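Pyruvate kinase 1 (Trypanosoma brucei brucei, PDB 4KCT) catalyses the transfer of a phosphoryl group from phosphoenolpyruvate to ADP, giving pyruvate and ATP, and has an intrinsic decarboxylase activity. Local coordinates at residues V293-P307 with A325-Y339. Residues are numbered along the deposited sequence; the frame is centred on the assembly and turned at random.
Sequences VICATQMLESMTSNP and ADCVMLSGETAKGKY. With PYR (pyruvic acid), chain E.
Ile294 pairs with Cys327, and Cys295 with Val328, where two neighbouring parallel strands of the TIM barrel meet. Helix 311-323 links these strands as a beta-alpha-beta unit. Cys295 N donates to Cys327 O at 2.9 Å. Beyond the strands, Glu333 joins the helix 332-335 to the loop at Met299 and Leu300. Its CB sets out beside the loop, not at it, and CG lies anti to the carbonyl carbon (chi1 -57°). CG rests against Leu300 O at 3.4 Å. The chain then bends at chi2, which brings CD close to Leu300 C. OE1 accepts from Ser331 N, which comes from above the carboxylate plane, and lies near water 3. OE2 takes Leu300 N at 3.0 Å on its anti lone pair. Backbone N-H groups from both segments thus hold the carboxylate. On the barrel's catalytic side, Met329 CE touches Ala296 CB at 3.7 Å and faces pyruvate CB. Thr297 OG1 comes to 2.4 Å from pyruvate O, a distance too short to be trusted in detail. At the far end, Lys338 N donates to Thr304 O. There Pro307 lies over one face of the Tyr339 ring, its CB 4.1 Å from the ring centroid in a CH-pi contact.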
# COMPACT_ATOMS: atom_id res chain seq x y z
N VAL A 293 27.19 3.24 -5.28
CA VAL A 293 27.28 4.61 -4.79
C VAL A 293 28.00 4.64 -3.44
O VAL A 293 27.84 3.72 -2.63
CB VAL A 293 25.89 5.33 -4.74
CG1 VAL A 293 24.92 4.64 -3.76
CG2 VAL A 293 26.06 6.83 -4.36
N ILE A 294 28.96 5.57 -3.33
CA ILE A 294 29.83 5.69 -2.19
C ILE A 294 29.47 7.01 -1.48
O ILE A 294 29.38 8.07 -2.14
CB ILE A 294 31.29 5.82 -2.68
CG1 ILE A 294 31.69 4.62 -3.56
CG2 ILE A 294 32.25 6.06 -1.52
CD1 ILE A 294 33.04 4.79 -4.25
N CYS A 295 29.26 6.96 -0.18
CA CYS A 295 29.14 8.19 0.63
C CYS A 295 30.52 8.55 1.24
O CYS A 295 31.18 7.68 1.79
CB CYS A 295 28.10 8.00 1.75
SG CYS A 295 27.75 9.53 2.68
N ALA A 296 30.95 9.80 1.05
CA ALA A 296 32.31 10.22 1.40
C ALA A 296 32.35 11.45 2.35
O ALA A 296 31.52 12.37 2.23
CB ALA A 296 33.14 10.51 0.15
N THR A 297 33.43 11.51 3.15
CA THR A 297 33.97 12.77 3.69
C THR A 297 33.44 13.11 5.08
O THR A 297 32.22 13.23 5.29
CB THR A 297 33.83 13.95 2.72
OG1 THR A 297 34.57 13.67 1.52
CG2 THR A 297 34.40 15.24 3.39
N GLN A 298 34.35 13.12 6.03
CA GLN A 298 34.06 13.44 7.43
C GLN A 298 33.08 12.52 8.14
O GLN A 298 32.59 12.86 9.23
CB GLN A 298 33.64 14.91 7.59
CG GLN A 298 34.75 15.91 7.23
CD GLN A 298 34.33 17.35 7.50
OE1 GLN A 298 33.17 17.70 7.36
NE2 GLN A 298 35.24 18.13 8.09
N MET A 299 33.01 11.28 7.69
CA MET A 299 32.08 10.36 8.30
C MET A 299 32.45 10.04 9.74
O MET A 299 31.59 9.93 10.58
CB MET A 299 31.93 9.07 7.47
CG MET A 299 31.55 9.38 6.02
SD MET A 299 30.60 8.03 5.29
CE MET A 299 29.00 8.24 6.06
N LEU A 300 33.76 9.86 10.01
CA LEU A 300 34.22 9.55 11.36
C LEU A 300 35.41 10.47 11.70
O LEU A 300 36.35 10.05 12.38
CB LEU A 300 34.65 8.07 11.46
CG LEU A 300 33.50 7.03 11.43
CD1 LEU A 300 34.07 5.61 11.34
CD2 LEU A 300 32.62 7.16 12.68
N GLU A 301 35.28 11.73 11.34
CA GLU A 301 36.38 12.68 11.31
C GLU A 301 37.14 12.77 12.66
O GLU A 301 38.37 12.82 12.69
CB GLU A 301 35.83 14.07 10.93
CG GLU A 301 36.90 15.13 10.71
CD GLU A 301 37.83 14.79 9.57
OE1 GLU A 301 38.92 15.40 9.50
OE2 GLU A 301 37.46 13.96 8.71
N SER A 302 36.40 12.85 13.75
CA SER A 302 37.04 13.10 15.04
C SER A 302 37.97 11.94 15.42
O SER A 302 38.87 12.09 16.26
CB SER A 302 36.00 13.29 16.12
OG SER A 302 35.37 12.05 16.43
N MET A 303 37.78 10.77 14.79
CA MET A 303 38.70 9.64 15.03
C MET A 303 40.06 9.80 14.34
O MET A 303 40.94 8.96 14.51
CB MET A 303 38.08 8.28 14.66
CG MET A 303 36.93 7.86 15.57
SD MET A 303 36.57 6.08 15.52
CE MET A 303 38.01 5.40 16.33
N THR A 304 40.25 10.90 13.61
CA THR A 304 41.58 11.27 13.19
C THR A 304 42.50 11.43 14.43
O THR A 304 43.67 11.01 14.40
CB THR A 304 41.56 12.56 12.34
OG1 THR A 304 40.65 12.39 11.25
CG2 THR A 304 43.00 12.86 11.73
N SER A 305 41.91 11.87 15.54
CA SER A 305 42.67 12.25 16.75
C SER A 305 42.23 11.47 17.97
O SER A 305 42.89 11.56 19.00
CB SER A 305 42.46 13.73 17.06
OG SER A 305 43.25 14.53 16.23
N ASN A 306 40.99 10.99 17.95
CA ASN A 306 40.38 10.40 19.15
C ASN A 306 40.05 8.95 18.93
O ASN A 306 39.78 8.54 17.80
CB ASN A 306 39.12 11.17 19.58
CG ASN A 306 39.38 12.66 19.77
OD1 ASN A 306 40.13 13.06 20.64
ND2 ASN A 306 38.79 13.48 18.91
N PRO A 307 40.13 8.15 19.99
CA PRO A 307 40.03 6.72 19.85
C PRO A 307 38.57 6.24 19.69
O PRO A 307 38.33 5.06 19.46
CB PRO A 307 40.63 6.19 21.19
CG PRO A 307 40.43 7.31 22.14
CD PRO A 307 40.58 8.57 21.33
N ALA A 325 23.42 3.43 0.57
CA ALA A 325 24.77 3.52 -0.01
C ALA A 325 25.40 2.12 -0.03
O ALA A 325 25.27 1.38 0.94
CB ALA A 325 25.63 4.47 0.83
N ASP A 326 26.08 1.76 -1.12
CA ASP A 326 26.87 0.51 -1.11
C ASP A 326 28.07 0.63 -0.18
O ASP A 326 28.37 -0.30 0.59
CB ASP A 326 27.35 0.13 -2.53
CG ASP A 326 26.18 -0.13 -3.50
OD1 ASP A 326 25.60 0.90 -3.99
OD2 ASP A 326 25.96 -1.34 -3.91
N CYS A 327 28.76 1.76 -0.27
CA CYS A 327 30.04 1.97 0.38
C CYS A 327 30.00 3.22 1.23
O CYS A 327 29.36 4.22 0.86
CB CYS A 327 31.16 2.19 -0.65
SG CYS A 327 31.34 0.85 -1.82
N VAL A 328 30.86 3.22 2.24
CA VAL A 328 31.21 4.41 2.95
C VAL A 328 32.72 4.57 2.92
O VAL A 328 33.46 3.62 2.66
CB VAL A 328 30.72 4.33 4.43
CG1 VAL A 328 29.19 4.52 4.47
CG2 VAL A 328 31.05 2.97 5.03
N MET A 329 33.18 5.79 3.08
CA MET A 329 34.56 6.08 2.76
C MET A 329 35.24 6.81 3.91
O MET A 329 34.58 7.51 4.70
CB MET A 329 34.66 6.91 1.50
CG MET A 329 36.10 7.18 1.08
SD MET A 329 36.11 7.86 -0.58
CE MET A 329 36.65 9.55 -0.22
N LEU A 330 36.53 6.54 4.06
CA LEU A 330 37.38 7.25 5.02
C LEU A 330 38.49 7.99 4.28
O LEU A 330 39.05 7.49 3.27
CB LEU A 330 37.96 6.24 6.05
CG LEU A 330 36.90 5.49 6.87
CD1 LEU A 330 37.52 4.26 7.55
CD2 LEU A 330 36.26 6.41 7.92
N SER A 331 38.79 9.21 4.74
CA SER A 331 39.82 10.02 4.10
C SER A 331 40.97 10.25 5.05
O SER A 331 41.74 9.30 5.31
CB SER A 331 39.22 11.34 3.59
OG SER A 331 38.27 11.02 2.57
N GLY A 332 41.02 11.42 5.68
CA GLY A 332 42.11 11.71 6.64
C GLY A 332 42.12 10.74 7.83
O GLY A 332 43.19 10.43 8.39
N GLU A 333 40.95 10.21 8.20
CA GLU A 333 40.87 9.20 9.29
C GLU A 333 41.88 8.05 9.11
O GLU A 333 42.40 7.49 10.10
CB GLU A 333 39.45 8.62 9.42
CG GLU A 333 38.34 9.67 9.65
CD GLU A 333 37.58 10.02 8.36
OE1 GLU A 333 38.22 10.27 7.32
OE2 GLU A 333 36.34 10.15 8.41
N THR A 334 42.01 7.55 7.88
CA THR A 334 42.99 6.48 7.62
C THR A 334 44.30 6.98 6.99
O THR A 334 45.32 6.31 7.11
CB THR A 334 42.41 5.35 6.74
OG1 THR A 334 41.87 5.92 5.53
CG2 THR A 334 41.28 4.60 7.51
N ALA A 335 44.24 8.06 6.22
CA ALA A 335 45.42 8.54 5.54
C ALA A 335 46.42 9.10 6.57
O ALA A 335 47.61 8.82 6.50
CB ALA A 335 45.07 9.62 4.52
N LYS A 336 45.94 9.91 7.50
CA LYS A 336 46.85 10.58 8.43
C LYS A 336 46.46 10.51 9.90
O LYS A 336 47.15 11.05 10.72
CB LYS A 336 47.11 12.01 8.01
CG LYS A 336 45.89 12.89 8.00
CD LYS A 336 46.18 14.19 7.25
CE LYS A 336 45.32 15.34 7.78
NZ LYS A 336 43.96 14.89 8.20
N GLY A 337 45.45 9.74 10.22
CA GLY A 337 45.01 9.66 11.59
C GLY A 337 45.87 8.80 12.49
O GLY A 337 46.73 8.03 12.03
N LYS A 338 45.57 8.89 13.77
CA LYS A 338 46.29 8.18 14.81
C LYS A 338 45.72 6.77 15.03
O LYS A 338 46.36 5.94 15.65
CB LYS A 338 46.18 8.99 16.11
CG LYS A 338 47.19 8.66 17.19
CD LYS A 338 47.13 9.75 18.26
CE LYS A 338 47.61 9.23 19.61
NZ LYS A 338 47.37 10.26 20.66
N TYR A 339 44.48 6.53 14.60
CA TYR A 339 43.80 5.29 14.92
C TYR A 339 43.18 4.63 13.67
O TYR A 339 41.99 4.33 13.65
CB TYR A 339 42.68 5.52 15.97
CG TYR A 339 43.17 6.14 17.26
CD1 TYR A 339 43.78 5.36 18.24
CD2 TYR A 339 42.98 7.50 17.52
CE1 TYR A 339 44.24 5.92 19.42
CE2 TYR A 339 43.42 8.07 18.70
CZ TYR A 339 44.06 7.27 19.64
OH TYR A 339 44.49 7.82 20.82
C PYR E . 35.11 15.62 -1.30
O PYR E . 34.39 15.24 -0.34
OXT PYR E . 34.98 16.80 -1.75
CA PYR E . 36.01 14.66 -1.99
O3 PYR E . 36.75 15.04 -2.92
CB PYR E . 35.95 13.19 -1.64
O HOH W 1 35.75 10.12 3.36
O HOH W 2 37.45 13.46 1.65
O HOH W 3 37.08 12.55 6.17
O HOH W 4 35.02 9.90 6.08
O HOH W 5 42.63 7.63 12.86